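Lipid binding hydrolase (Escherichia coli, PDB 2IF6) is probably a hydrolase of the permuted papain-like amidase family, with a function that remains uncertain. Local coordinates at residues W3-T7 and Y70-R74; D9-S15 and Y31-L37; P44-E48 and P57-W61; K86-A91 and V119-L124. One frame throughout, in Å; residues are numbered along the deposited sequence. Where two conformers were deposited one is given.

Contact 1. Residues W3-T7 and Y70-R74; sequences WQPQT and YVVRR
The N-terminal arm of the chain, W3-T7, lies across one face of strand 70-75 in the central antiparallel sheet, where W3 meets V72 and R74 meets the backbone of Q4 and the side chain of Q6. With CG anti to the backbone N (chi1 173°), the W3 indole is swung onto the strand, and V72 CG2 sits under its six-membered ring, 3.8 Å from the centroid, as a CH-pi contact. P5 CG packs on the opposite face of the indole, which is thus held between the two. Y70 adds an apolar flank, its CE1 4.0 Å from W3 CZ3.

R74 is bent at chi3 (-54°), which turns its guanidinium back toward the arm. R74 NH2 donates a weak bond to Q4 O (2.9 Å), near the guanidinium plane. The Q6 amide is stacked over the group, the planes 15° apart and Q6 OE1 3.3 Å from R74 CZ. A water accepts from Q4 N and, weakly, from R74 NH1. The stronger partner of R74 is D9, in a salt bridge from NE; the same carboxylate accepts from W3 NE1 and Q6 N, so one acid ties arm and strand together. W3 and V72 also touch A178 and V177 of the neighbouring strand 174-180. The arrangement is that of an N-terminal segment packed on a strand of an antiparallel sheet, its indole between V72 and P5.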
loop_
_atom_site.group_PDB
_atom_site.type_symbol
_atom_site.label_atom_id
_atom_site.label_comp_id
_atom_site.label_asym_id
_atom_site.label_seq_id
_atom_site.Cartn_x
_atom_site.Cartn_y
_atom_site.Cartn_z
ATOM N N TRP A 3 -14.144 -12.062 -9.319
ATOM C CA TRP A 3 -13.755 -10.621 -9.151
ATOM C C TRP A 3 -13.646 -9.933 -10.506
ATOM O O TRP A 3 -12.989 -10.445 -11.414
ATOM C CB TRP A 3 -12.419 -10.550 -8.405
ATOM C CG TRP A 3 -11.805 -9.203 -8.291
ATOM C CD1 TRP A 3 -12.428 -8.021 -7.894
ATOM C CD2 TRP A 3 -10.434 -8.860 -8.545
ATOM N NE1 TRP A 3 -11.514 -6.998 -7.879
ATOM C CE2 TRP A 3 -10.307 -7.455 -8.330
ATOM C CE3 TRP A 3 -9.307 -9.589 -8.975
ATOM C CZ2 TRP A 3 -9.083 -6.777 -8.475
ATOM C CZ3 TRP A 3 -8.103 -8.915 -9.138
ATOM C CH2 TRP A 3 -7.995 -7.520 -8.858
ATOM N N GLN A 4 -14.318 -8.786 -10.627
ATOM C CA GLN A 4 -14.241 -7.899 -11.783
ATOM C C GLN A 4 -13.435 -6.675 -11.296
ATOM O O GLN A 4 -13.973 -5.856 -10.517
ATOM C CB GLN A 4 -15.687 -7.486 -12.144
ATOM C CG GLN A 4 -15.948 -6.749 -13.455
ATOM C CD GLN A 4 -17.445 -6.323 -13.572
ATOM O OE1 GLN A 4 -17.888 -5.319 -12.956
ATOM N NE2 GLN A 4 -18.229 -7.115 -14.325
ATOM N N PRO A 5 -12.139 -6.561 -11.688
ATOM C CA PRO A 5 -11.365 -5.424 -11.222
ATOM C C PRO A 5 -12.046 -4.104 -11.533
ATOM O O PRO A 5 -12.648 -3.941 -12.629
ATOM C CB PRO A 5 -10.023 -5.554 -11.985
ATOM C CG PRO A 5 -9.888 -7.070 -12.187
ATOM C CD PRO A 5 -11.314 -7.509 -12.475
ATOM N N GLN A 6 -12.013 -3.211 -10.556
ATOM C CA GLN A 6 -12.534 -1.845 -10.721
ATOM C C GLN A 6 -11.522 -0.852 -10.199
ATOM O O GLN A 6 -10.822 -1.128 -9.223
ATOM C CB GLN A 6 -13.881 -1.668 -9.987
ATOM C CG GLN A 6 -15.020 -2.495 -10.584
ATOM C CD GLN A 6 -16.279 -2.558 -9.704
ATOM O OE1 GLN A 6 -16.388 -1.868 -8.725
ATOM N NE2 GLN A 6 -17.226 -3.409 -10.076
ATOM N N THR A 7 -11.481 0.323 -10.823
ATOM C CA THR A 7 -10.589 1.388 -10.404
ATOM C C THR A 7 -10.861 1.731 -8.935
ATOM O O THR A 7 -12.040 1.895 -8.518
ATOM C CB THR A 7 -10.812 2.661 -11.243
ATOM O OG1 THR A 7 -10.409 2.408 -12.605
ATOM C CG2 THR A 7 -9.983 3.810 -10.653
ATOM N N TYR A 70 -2.655 -12.929 -3.094
ATOM C CA TYR A 70 -3.144 -11.555 -3.054
ATOM C C TYR A 70 -4.551 -11.543 -2.469
ATOM O O TYR A 70 -5.266 -12.569 -2.464
ATOM C CB TYR A 70 -3.101 -10.873 -4.461
ATOM C CG TYR A 70 -4.120 -11.404 -5.454
ATOM C CD1 TYR A 70 -5.388 -10.819 -5.573
ATOM C CD2 TYR A 70 -3.819 -12.510 -6.272
ATOM C CE1 TYR A 70 -6.326 -11.321 -6.472
ATOM C CE2 TYR A 70 -4.740 -13.019 -7.191
ATOM C CZ TYR A 70 -5.997 -12.427 -7.279
ATOM O OH TYR A 70 -6.909 -12.936 -8.181
ATOM N N VAL A 71 -4.936 -10.376 -1.982
ATOM C CA VAL A 71 -6.308 -10.144 -1.511
ATOM C C VAL A 71 -6.651 -8.744 -1.955
ATOM O O VAL A 71 -5.755 -7.870 -2.035
ATOM C CB VAL A 71 -6.434 -10.283 0.025
ATOM C CG1 VAL A 71 -5.457 -9.378 0.741
ATOM C CG2 VAL A 71 -7.883 -9.986 0.494
ATOM N N VAL A 72 -7.927 -8.526 -2.274
ATOM C CA VAL A 72 -8.374 -7.246 -2.804
ATOM C C VAL A 72 -9.469 -6.685 -1.921
ATOM O O VAL A 72 -10.421 -7.393 -1.614
ATOM C CB VAL A 72 -8.931 -7.407 -4.244
ATOM C CG1 VAL A 72 -9.368 -6.059 -4.766
ATOM C CG2 VAL A 72 -7.843 -8.008 -5.189
ATOM N N ARG A 73 -9.352 -5.411 -1.537
ATOM C CA ARG A 73 -10.409 -4.742 -0.779
ATOM C C ARG A 73 -11.071 -3.671 -1.649
ATOM O O ARG A 73 -10.429 -3.074 -2.521
ATOM C CB ARG A 73 -9.832 -4.094 0.475
ATOM C CG ARG A 73 -9.140 -5.104 1.393
ATOM C CD ARG A 73 -10.150 -5.782 2.302
ATOM N NE ARG A 73 -10.322 -5.093 3.570
ATOM C CZ ARG A 73 -11.105 -5.546 4.544
ATOM N NH1 ARG A 73 -11.780 -6.692 4.386
ATOM N NH2 ARG A 73 -11.226 -4.850 5.671
ATOM N N ARG A 74 -12.350 -3.436 -1.422
ATOM C CA ARG A 74 -13.073 -2.391 -2.158
ATOM C C ARG A 74 -14.007 -1.649 -1.235
ATOM O O ARG A 74 -14.542 -2.232 -0.285
ATOM C CB ARG A 74 -13.895 -3.057 -3.296
ATOM C CG ARG A 74 -14.887 -2.085 -4.003
ATOM C CD ARG A 74 -15.698 -2.784 -5.117
ATOM N NE ARG A 74 -14.812 -3.450 -6.078
ATOM C CZ ARG A 74 -15.197 -4.399 -6.925
ATOM N NH1 ARG A 74 -16.491 -4.768 -6.955
ATOM N NH2 ARG A 74 -14.307 -4.938 -7.769
HETATM O O HOH W 1 -16.228 -7.964 -8.150
#

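Contact 2. Residues D9-S15 and Y31-L37; sequences DIIFQIS and YSHTGML
Strands 10-13 and 33-40 pair at the centre of the six-stranded antiparallel sheet, and their ladder carries H33, the histidine of a possible Cys-His-Glu triad. I11 and G35 form a hydrogen-bonded pair, I11 N reaching G35 O at 2.9 Å; just before strand 10-13, D9 O accepts from L37 N at 2.7 Å. At the other end S32 N and H33 N both donate to Q13 O, a classic beta bulge that sets the backbone entering H33.

I11 O is gripped twice, by G35 N in the carbonyl plane and by T34 OG1 (3.0 Å) from above it. The T34 hydroxyl, placed anti to the backbone N (chi1 -172°), also lies 3.5 Å from F12 CE1, over one face of the ring. Q13 runs alongside H33, and its OE1 comes to 3.2 Å from H33 CD2 at the imidazole edge; its NE2 is bound to W61 O. Past the bulge, S32 OG accepts from S15 N at 2.7 Å.

F12, T34, I10 and M36 share the sheet face that meets helices 112-124 and 165-169, with H33 on the other face yet touching C112 at the start of the former. Strand 70-75 flanks 10-13, and strand 43-49 flanks 33-40.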
loop_
_atom_site.group_PDB
_atom_site.type_symbol
_atom_site.label_atom_id
_atom_site.label_comp_id
_atom_site.label_asym_id
_atom_site.label_seq_id
_atom_site.Cartn_x
_atom_site.Cartn_y
_atom_site.Cartn_z
ATOM N N ASP A 9 -9.935 -0.436 -6.404
ATOM C CA ASP A 9 -9.756 -1.659 -5.603
ATOM C C ASP A 9 -8.332 -1.649 -5.048
ATOM O O ASP A 9 -7.377 -1.297 -5.772
ATOM C CB ASP A 9 -9.949 -2.960 -6.428
ATOM C CG ASP A 9 -11.368 -3.163 -6.887
ATOM O OD1 ASP A 9 -12.293 -2.374 -6.472
ATOM O OD2 ASP A 9 -11.559 -4.112 -7.680
ATOM N N ILE A 10 -8.190 -1.965 -3.778
ATOM C CA ILE A 10 -6.866 -1.911 -3.159
ATOM C C ILE A 10 -6.389 -3.331 -3.016
ATOM O O ILE A 10 -7.095 -4.162 -2.452
ATOM C CB ILE A 10 -6.909 -1.191 -1.797
ATOM C CG1 ILE A 10 -7.573 0.199 -1.969
ATOM C CG2 ILE A 10 -5.477 -1.058 -1.226
ATOM C CD1 ILE A 10 -7.923 0.933 -0.623
ATOM N N ILE A 11 -5.185 -3.603 -3.511
ATOM C CA ILE A 11 -4.705 -4.969 -3.593
ATOM C C ILE A 11 -3.448 -5.129 -2.721
ATOM O O ILE A 11 -2.639 -4.204 -2.656
ATOM C CB ILE A 11 -4.470 -5.377 -5.087
ATOM C CG1 ILE A 11 -4.139 -6.879 -5.206
ATOM C CG2 ILE A 11 -3.454 -4.465 -5.763
ATOM C CD1 ILE A 11 -4.310 -7.470 -6.580
ATOM N N PHE A 12 -3.286 -6.295 -2.084
ATOM C CA PHE A 12 -2.223 -6.493 -1.084
ATOM C C PHE A 12 -1.502 -7.798 -1.437
ATOM O O PHE A 12 -2.122 -8.731 -1.971
ATOM C CB PHE A 12 -2.833 -6.603 0.325
ATOM C CG PHE A 12 -3.630 -5.383 0.761
ATOM C CD1 PHE A 12 -3.067 -4.460 1.609
ATOM C CD2 PHE A 12 -4.952 -5.178 0.332
ATOM C CE1 PHE A 12 -3.779 -3.320 2.000
ATOM C CE2 PHE A 12 -5.675 -4.000 0.756
ATOM C CZ PHE A 12 -5.084 -3.142 1.592
ATOM N N GLN A 13 -0.205 -7.859 -1.140
ATOM C CA GLN A 13 0.574 -9.040 -1.393
ATOM C C GLN A 13 1.729 -9.081 -0.394
ATOM O O GLN A 13 1.961 -8.116 0.342
ATOM C CB GLN A 13 1.115 -9.021 -2.842
ATOM C CG GLN A 13 2.215 -7.972 -3.075
ATOM C CD GLN A 13 2.757 -7.902 -4.495
ATOM O OE1 GLN A 13 3.691 -7.154 -4.719
ATOM N NE2 GLN A 13 2.204 -8.677 -5.444
ATOM N N ILE A 14 2.460 -10.187 -0.438
ATOM C CA ILE A 14 3.701 -10.351 0.301
ATOM C C ILE A 14 4.839 -9.995 -0.640
ATOM O O ILE A 14 5.110 -10.713 -1.630
ATOM C CB ILE A 14 3.926 -11.823 0.738
ATOM C CG1 ILE A 14 2.724 -12.387 1.509
ATOM C CG2 ILE A 14 5.210 -11.935 1.566
ATOM C CD1 ILE A 14 2.859 -13.896 1.718
ATOM N N SER A 15 5.496 -8.887 -0.341
ATOM C CA SER A 15 6.703 -8.468 -1.061
ATOM C C SER A 15 7.832 -9.535 -0.949
ATOM O O SER A 15 7.965 -10.203 0.088
ATOM C CB SER A 15 7.193 -7.139 -0.485
ATOM O OG SER A 15 8.476 -6.823 -0.985
ATOM N N TYR A 31 0.724 -8.528 5.092
ATOM C CA TYR A 31 0.812 -7.696 3.887
ATOM C C TYR A 31 2.041 -6.825 3.972
ATOM O O TYR A 31 2.213 -6.080 4.947
ATOM C CB TYR A 31 -0.432 -6.787 3.722
ATOM C CG TYR A 31 -1.686 -7.567 3.945
ATOM C CD1 TYR A 31 -1.859 -8.791 3.322
ATOM C CD2 TYR A 31 -2.673 -7.123 4.841
ATOM C CE1 TYR A 31 -2.978 -9.577 3.560
ATOM C CE2 TYR A 31 -3.792 -7.906 5.076
ATOM C CZ TYR A 31 -3.916 -9.128 4.420
ATOM O OH TYR A 31 -4.999 -9.913 4.610
ATOM N N SER A 32 2.875 -6.889 2.954
ATOM C CA SER A 32 4.035 -6.031 2.938
ATOM C C SER A 32 4.157 -5.171 1.680
ATOM O O SER A 32 5.164 -4.445 1.514
ATOM C CB SER A 32 5.296 -6.875 3.210
ATOM O OG SER A 32 5.464 -7.851 2.205
ATOM N N HIS A 33 3.154 -5.246 0.791
ATOM C CA HIS A 33 3.079 -4.319 -0.341
ATOM C C HIS A 33 1.627 -4.105 -0.729
ATOM O O HIS A 33 0.814 -4.998 -0.526
ATOM C CB HIS A 33 3.859 -4.852 -1.541
ATOM C CG HIS A 33 3.994 -3.863 -2.663
ATOM N ND1 HIS A 33 4.376 -2.549 -2.458
ATOM C CD2 HIS A 33 3.792 -3.999 -3.999
ATOM C CE1 HIS A 33 4.413 -1.923 -3.629
ATOM N NE2 HIS A 33 4.052 -2.775 -4.576
ATOM N N THR A 34 1.296 -2.916 -1.229
ATOM C CA THR A 34 -0.091 -2.615 -1.636
ATOM C C THR A 34 -0.065 -1.715 -2.878
ATOM O O THR A 34 0.942 -1.039 -3.152
ATOM C CB THR A 34 -0.900 -1.999 -0.454
ATOM O OG1 THR A 34 -2.288 -1.875 -0.786
ATOM C CG2 THR A 34 -0.373 -0.649 -0.087
ATOM N N GLY A 35 -1.128 -1.768 -3.666
ATOM C CA GLY A 35 -1.306 -0.812 -4.764
ATOM C C GLY A 35 -2.798 -0.650 -5.000
ATOM O O GLY A 35 -3.623 -1.298 -4.305
ATOM N N MET A 36 -3.153 0.203 -5.956
ATOM C CA MET A 36 -4.574 0.483 -6.223
ATOM C C MET A 36 -4.829 0.218 -7.682
ATOM O O MET A 36 -4.035 0.652 -8.556
ATOM C CB MET A 36 -4.918 1.944 -5.881
ATOM C CG MET A 36 -6.428 2.431 -6.133
ATOM S SD MET A 36 -6.564 4.232 -5.938
ATOM C CE MET A 36 -6.005 4.823 -7.577
ATOM N N LEU A 37 -5.918 -0.486 -7.956
ATOM C CA LEU A 37 -6.300 -0.821 -9.333
ATOM C C LEU A 37 -6.674 0.478 -10.067
ATOM O O LEU A 37 -7.330 1.348 -9.490
ATOM C CB LEU A 37 -7.473 -1.802 -9.362
ATOM C CG LEU A 37 -7.239 -3.330 -9.327
ATOM C CD1 LEU A 37 -6.648 -3.793 -10.631
ATOM C CD2 LEU A 37 -6.368 -3.733 -8.131
#

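Contact 3. Residues P44-E48 and P57-W61; sequences PYVFE and PLKQW
V46, W61 and L58 carry this contact between strand 43-49, next to the edge strand 53-57, and the first turn of helix 58-63. V46 lies against the indole of W61 with its CG1 over the five-membered ring, 3.5 Å from the centroid and 15° off the normal. The other methyl, CG2, reaches L58 CD1 at 3.6 Å and also touches the CB and CG end of W61. The valine is thus wedged against both helix residues, while I11 of the central strand packs on the same three side chains.

L58 reaches back along the strand: its CD2 touches P44 CB at 3.9 Å, and its backbone N gives a bond of 3.1 Å to P44 O. Here P57, the N-cap residue, pairs with Y45 as strand 53-57 ends and the helix begins.

W61 also presents NE1 to E48 OE1, 2.9 Å away at the edge of the indole. The bond is weak, its angle at the hydrogen 126°, and the carboxylate is turned 59° from the ring plane. E48 OE1 also accepts from H33 NE2, and E48 OE2 is paired with T56 OG1. Several donors therefore converge on one buried carboxylate and probably fix its rotation, consistent with E48 orienting H33 in a possible Cys-His-Glu triad with C112.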
loop_
_atom_site.group_PDB
_atom_site.type_symbol
_atom_site.label_atom_id
_atom_site.label_comp_id
_atom_site.label_asym_id
_atom_site.label_seq_id
_atom_site.Cartn_x
_atom_site.Cartn_y
_atom_site.Cartn_z
ATOM N N PRO A 44 -6.834 -3.839 -16.584
ATOM C CA PRO A 44 -6.408 -3.597 -15.201
ATOM C C PRO A 44 -4.895 -3.397 -15.004
ATOM O O PRO A 44 -4.067 -4.260 -15.370
ATOM C CB PRO A 44 -6.904 -4.830 -14.460
ATOM C CG PRO A 44 -6.906 -5.903 -15.472
ATOM C CD PRO A 44 -7.139 -5.265 -16.821
ATOM N N TYR A 45 -4.566 -2.246 -14.431
ATOM C CA TYR A 45 -3.219 -1.943 -14.024
ATOM C C TYR A 45 -3.225 -1.726 -12.521
ATOM O O TYR A 45 -4.255 -1.353 -11.961
ATOM C CB TYR A 45 -2.713 -0.680 -14.724
ATOM C CG TYR A 45 -2.447 -0.893 -16.218
ATOM C CD1 TYR A 45 -1.139 -0.875 -16.725
ATOM C CD2 TYR A 45 -3.499 -1.099 -17.116
ATOM C CE1 TYR A 45 -0.893 -1.065 -18.078
ATOM C CE2 TYR A 45 -3.259 -1.318 -18.504
ATOM C CZ TYR A 45 -1.952 -1.274 -18.960
ATOM O OH TYR A 45 -1.691 -1.475 -20.296
ATOM N N VAL A 46 -2.074 -1.923 -11.887
ATOM C CA VAL A 46 -1.903 -1.624 -10.476
ATOM C C VAL A 46 -1.007 -0.374 -10.352
ATOM O O VAL A 46 0.183 -0.387 -10.748
ATOM C CB VAL A 46 -1.315 -2.841 -9.669
ATOM C CG1 VAL A 46 -1.081 -2.448 -8.188
ATOM C CG2 VAL A 46 -2.235 -4.063 -9.786
ATOM N N PHE A 47 -1.592 0.703 -9.814
ATOM C CA PHE A 47 -0.867 1.935 -9.485
ATOM C C PHE A 47 -0.151 1.684 -8.165
ATOM O O PHE A 47 -0.816 1.380 -7.159
ATOM C CB PHE A 47 -1.919 3.044 -9.279
ATOM C CG PHE A 47 -1.385 4.328 -8.705
ATOM C CD1 PHE A 47 -0.780 5.277 -9.539
ATOM C CD2 PHE A 47 -1.539 4.625 -7.335
ATOM C CE1 PHE A 47 -0.317 6.512 -9.049
ATOM C CE2 PHE A 47 -1.054 5.874 -6.816
ATOM C CZ PHE A 47 -0.447 6.812 -7.688
ATOM N N GLU A 48 1.186 1.783 -8.160
ATOM C CA GLU A 48 1.958 1.437 -6.953
ATOM C C GLU A 48 3.213 2.285 -6.815
ATOM O O GLU A 48 3.772 2.713 -7.821
ATOM C CB GLU A 48 2.367 -0.036 -7.004
ATOM C CG GLU A 48 3.116 -0.379 -8.324
ATOM C CD GLU A 48 3.751 -1.750 -8.308
ATOM O OE1 GLU A 48 3.844 -2.374 -7.228
ATOM O OE2 GLU A 48 4.204 -2.203 -9.378
ATOM N N PRO A 57 1.004 -3.766 -15.203
ATOM C CA PRO A 57 -0.084 -4.687 -15.560
ATOM C C PRO A 57 -0.415 -5.659 -14.416
ATOM O O PRO A 57 0.468 -6.190 -13.765
ATOM C CB PRO A 57 0.467 -5.429 -16.783
ATOM C CG PRO A 57 1.431 -4.511 -17.385
ATOM C CD PRO A 57 2.087 -3.784 -16.216
ATOM N N LEU A 58 -1.692 -5.844 -14.148
ATOM C CA LEU A 58 -2.133 -6.680 -13.015
ATOM C C LEU A 58 -1.515 -8.098 -12.994
ATOM O O LEU A 58 -1.096 -8.595 -11.957
ATOM C CB LEU A 58 -3.662 -6.756 -12.988
ATOM C CG LEU A 58 -4.273 -7.662 -11.918
ATOM C CD1 LEU A 58 -3.938 -7.100 -10.497
ATOM C CD2 LEU A 58 -5.784 -7.733 -12.109
ATOM N N LYS A 59 -1.412 -8.733 -14.147
ATOM C CA LYS A 59 -0.862 -10.074 -14.176
ATOM C C LYS A 59 0.565 -10.040 -13.649
ATOM O O LYS A 59 0.927 -10.856 -12.808
ATOM C CB LYS A 59 -0.929 -10.689 -15.586
ATOM C CG LYS A 59 -0.284 -12.077 -15.639
ATOM C CD LYS A 59 -0.230 -12.645 -17.079
ATOM C CE LYS A 59 0.761 -13.830 -17.134
ATOM N NZ LYS A 59 2.149 -13.323 -16.923
ATOM N N GLN A 60 1.354 -9.065 -14.103
ATOM C CA GLN A 60 2.751 -8.941 -13.667
ATOM C C GLN A 60 2.846 -8.570 -12.154
ATOM O O GLN A 60 3.686 -9.106 -11.397
ATOM C CB GLN A 60 3.470 -7.934 -14.568
ATOM C CG GLN A 60 4.784 -7.354 -14.065
ATOM C CD GLN A 60 5.246 -6.169 -14.930
ATOM O OE1 GLN A 60 5.017 -6.157 -16.153
ATOM N NE2 GLN A 60 5.865 -5.162 -14.295
ATOM N N TRP A 61 1.997 -7.645 -11.722
ATOM C CA TRP A 61 1.946 -7.289 -10.296
ATOM C C TRP A 61 1.725 -8.501 -9.381
ATOM O O TRP A 61 2.397 -8.660 -8.380
ATOM C CB TRP A 61 0.851 -6.248 -10.051
ATOM C CG TRP A 61 0.982 -5.617 -8.707
ATOM C CD1 TRP A 61 1.719 -4.507 -8.390
ATOM C CD2 TRP A 61 0.406 -6.091 -7.474
ATOM N NE1 TRP A 61 1.608 -4.235 -7.032
ATOM C CE2 TRP A 61 0.787 -5.185 -6.463
ATOM C CE3 TRP A 61 -0.408 -7.186 -7.138
ATOM C CZ2 TRP A 61 0.397 -5.350 -5.139
ATOM C CZ3 TRP A 61 -0.823 -7.331 -5.829
ATOM C CH2 TRP A 61 -0.403 -6.418 -4.840
#

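Contact 4. Residues K86-A91 and V119-L124; sequences KLAQTA and VYQNAL
This is an apolar helix-helix contact over the sheet face that carries M36 and F47, with L87 of helix 81-91 plugged between V119, Y120, A123 and L124 of helix 112-124. The short axes pass 8.5 Å apart at 117°. L87 CD2 stands over the centre of the Y120 ring, 3.7 Å from its centroid and 5° off the normal, while CD1 lies 3.8 Å from Y120 CZ near the hydroxyl end. L124 CD1 meets the same CD2 at 4.0 Å from beside the ring, the two leucines crossing at about a right angle. This is knobs-into-holes packing, here between steeply crossed helices rather than in a coiled coil.

A123 brings the backbones together: its CB is 3.4 Å from K86 O and 3.2 Å from T90 OG1. The threonine hydroxyl, held beside its own backbone N (chi1 -61°), bends back along the helix to give K86 O a bond of 3.0 Å. T90 N binds that carbonyl from the opposite face of its plane, so the oxygen is doubly satisfied within its own helix as the alanine methyl rests on it. V119 CG2 meets A91 CA at 3.9 Å. Y120 OH bonds to G8 O, while M36 and F47 of the sheet pack against V119.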
loop_
_atom_site.group_PDB
_atom_site.type_symbol
_atom_site.label_atom_id
_atom_site.label_comp_id
_atom_site.label_asym_id
_atom_site.label_seq_id
_atom_site.Cartn_x
_atom_site.Cartn_y
_atom_site.Cartn_z
ATOM N N LYS A 86 -12.246 10.254 -10.250
ATOM C CA LYS A 86 -11.490 11.153 -9.362
ATOM C C LYS A 86 -10.234 10.472 -8.793
ATOM O O LYS A 86 -9.166 11.107 -8.696
ATOM C CB LYS A 86 -12.373 11.718 -8.251
ATOM C CG LYS A 86 -13.375 12.739 -8.753
ATOM C CD LYS A 86 -14.331 13.158 -7.643
ATOM C CE LYS A 86 -15.374 14.150 -8.162
ATOM N NZ LYS A 86 -16.256 14.637 -7.054
ATOM N N LEU A 87 -10.348 9.190 -8.435
ATOM C CA LEU A 87 -9.157 8.425 -7.982
ATOM C C LEU A 87 -8.126 8.347 -9.091
ATOM O O LEU A 87 -6.938 8.617 -8.861
ATOM C CB LEU A 87 -9.529 7.009 -7.530
ATOM C CG LEU A 87 -10.315 6.923 -6.217
ATOM C CD1 LEU A 87 -10.923 5.550 -6.139
ATOM C CD2 LEU A 87 -9.499 7.284 -4.942
ATOM N N ALA A 88 -8.578 7.987 -10.292
ATOM C CA ALA A 88 -7.674 7.899 -11.443
ATOM C C ALA A 88 -6.926 9.219 -11.705
ATOM O O ALA A 88 -5.711 9.209 -11.929
ATOM C CB ALA A 88 -8.435 7.429 -12.674
ATOM N N GLN A 89 -7.660 10.339 -11.676
ATOM C CA GLN A 89 -7.147 11.709 -11.893
ATOM C C GLN A 89 -6.090 12.121 -10.872
ATOM O O GLN A 89 -5.039 12.680 -11.196
ATOM C CB GLN A 89 -8.330 12.685 -11.780
ATOM C CG GLN A 89 -8.111 14.107 -12.288
ATOM C CD GLN A 89 -9.411 14.940 -12.318
ATOM O OE1 GLN A 89 -10.239 14.889 -11.387
ATOM N NE2 GLN A 89 -9.576 15.730 -13.384
ATOM N N THR A 90 -6.423 11.899 -9.609
ATOM C CA THR A 90 -5.517 12.205 -8.512
ATOM C C THR A 90 -4.270 11.354 -8.558
ATOM O O THR A 90 -3.189 11.857 -8.303
ATOM C CB THR A 90 -6.234 12.001 -7.164
ATOM O OG1 THR A 90 -7.337 12.895 -7.104
ATOM C CG2 THR A 90 -5.308 12.297 -5.985
ATOM N N ALA A 91 -4.417 10.061 -8.886
ATOM C CA ALA A 91 -3.266 9.164 -8.935
ATOM C C ALA A 91 -2.191 9.756 -9.851
ATOM O O ALA A 91 -0.994 9.597 -9.593
ATOM C CB ALA A 91 -3.660 7.794 -9.403
ATOM N N VAL A 119 -3.961 9.225 -2.136
ATOM C CA VAL A 119 -4.846 9.339 -3.300
ATOM C C VAL A 119 -6.325 9.333 -2.853
ATOM O O VAL A 119 -7.115 10.171 -3.287
ATOM C CB VAL A 119 -4.544 8.261 -4.371
ATOM C CG1 VAL A 119 -5.705 8.199 -5.395
ATOM C CG2 VAL A 119 -3.173 8.563 -5.077
ATOM N N TYR A 120 -6.691 8.433 -1.944
ATOM C CA TYR A 120 -8.088 8.364 -1.488
ATOM C C TYR A 120 -8.466 9.640 -0.768
ATOM O O TYR A 120 -9.595 10.143 -0.901
ATOM C CB TYR A 120 -8.322 7.156 -0.575
ATOM C CG TYR A 120 -8.955 6.007 -1.313
ATOM C CD1 TYR A 120 -8.182 5.105 -2.045
ATOM C CD2 TYR A 120 -10.333 5.856 -1.335
ATOM C CE1 TYR A 120 -8.789 4.046 -2.744
ATOM C CE2 TYR A 120 -10.946 4.831 -2.045
ATOM C CZ TYR A 120 -10.166 3.923 -2.745
ATOM O OH TYR A 120 -10.777 2.883 -3.402
ATOM N N GLN A 121 -7.519 10.156 -0.002
ATOM C CA GLN A 121 -7.797 11.314 0.832
ATOM C C GLN A 121 -7.974 12.508 -0.082
ATOM O O GLN A 121 -8.911 13.271 0.062
ATOM C CB GLN A 121 -6.670 11.522 1.849
ATOM C CG GLN A 121 -6.384 13.003 2.282
ATOM C CD GLN A 121 -7.537 13.676 2.984
ATOM O OE1 GLN A 121 -7.710 14.908 2.884
ATOM N NE2 GLN A 121 -8.337 12.895 3.700
ATOM N N ASN A 122 -7.071 12.660 -1.041
ATOM C CA ASN A 122 -7.109 13.838 -1.887
ATOM C C ASN A 122 -8.187 13.809 -2.961
ATOM O O ASN A 122 -8.720 14.850 -3.317
ATOM C CB ASN A 122 -5.726 14.144 -2.447
ATOM C CG ASN A 122 -4.818 14.761 -1.387
ATOM O OD1 ASN A 122 -5.106 15.849 -0.876
ATOM N ND2 ASN A 122 -3.767 14.048 -1.003
ATOM N N ALA A 123 -8.558 12.621 -3.419
ATOM C CA ALA A 123 -9.600 12.504 -4.433
ATOM C C ALA A 123 -11.034 12.532 -3.858
ATOM O O ALA A 123 -11.917 13.216 -4.409
ATOM C CB ALA A 123 -9.391 11.265 -5.290
ATOM N N LEU A 124 -11.274 11.783 -2.785
ATOM C CA LEU A 124 -12.635 11.564 -2.276
ATOM C C LEU A 124 -12.832 12.102 -0.851
ATOM O O LEU A 124 -13.940 12.029 -0.319
ATOM C CB LEU A 124 -12.974 10.048 -2.301
ATOM C CG LEU A 124 -12.753 9.285 -3.623
ATOM C CD1 LEU A 124 -13.200 7.851 -3.498
ATOM C CD2 LEU A 124 -13.517 10.014 -4.785
#

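Overall arrangement
Contact 2 is the hub of the sheet. Contact 1 joins it through the R74 NE to D9 OD1 salt bridge (2.8 Å) and R73 N to I10 O (2.7 Å), their centres about 10 Å apart. Contact 3 flanks it at a similar centre distance, where H33 NE2 lies 2.7 Å from E48 OE1, assembling two members of the possible triad; C112, the third, begins the helix used by contact 4. Contacts 1 and 3 meet where W3 CH2 packs on L58 CD2 (3.9 Å). Contact 4 lies farther off, about 17 Å between centres from contact 2, but touches it through M36 and Y120 and reaches contact 3 through F47.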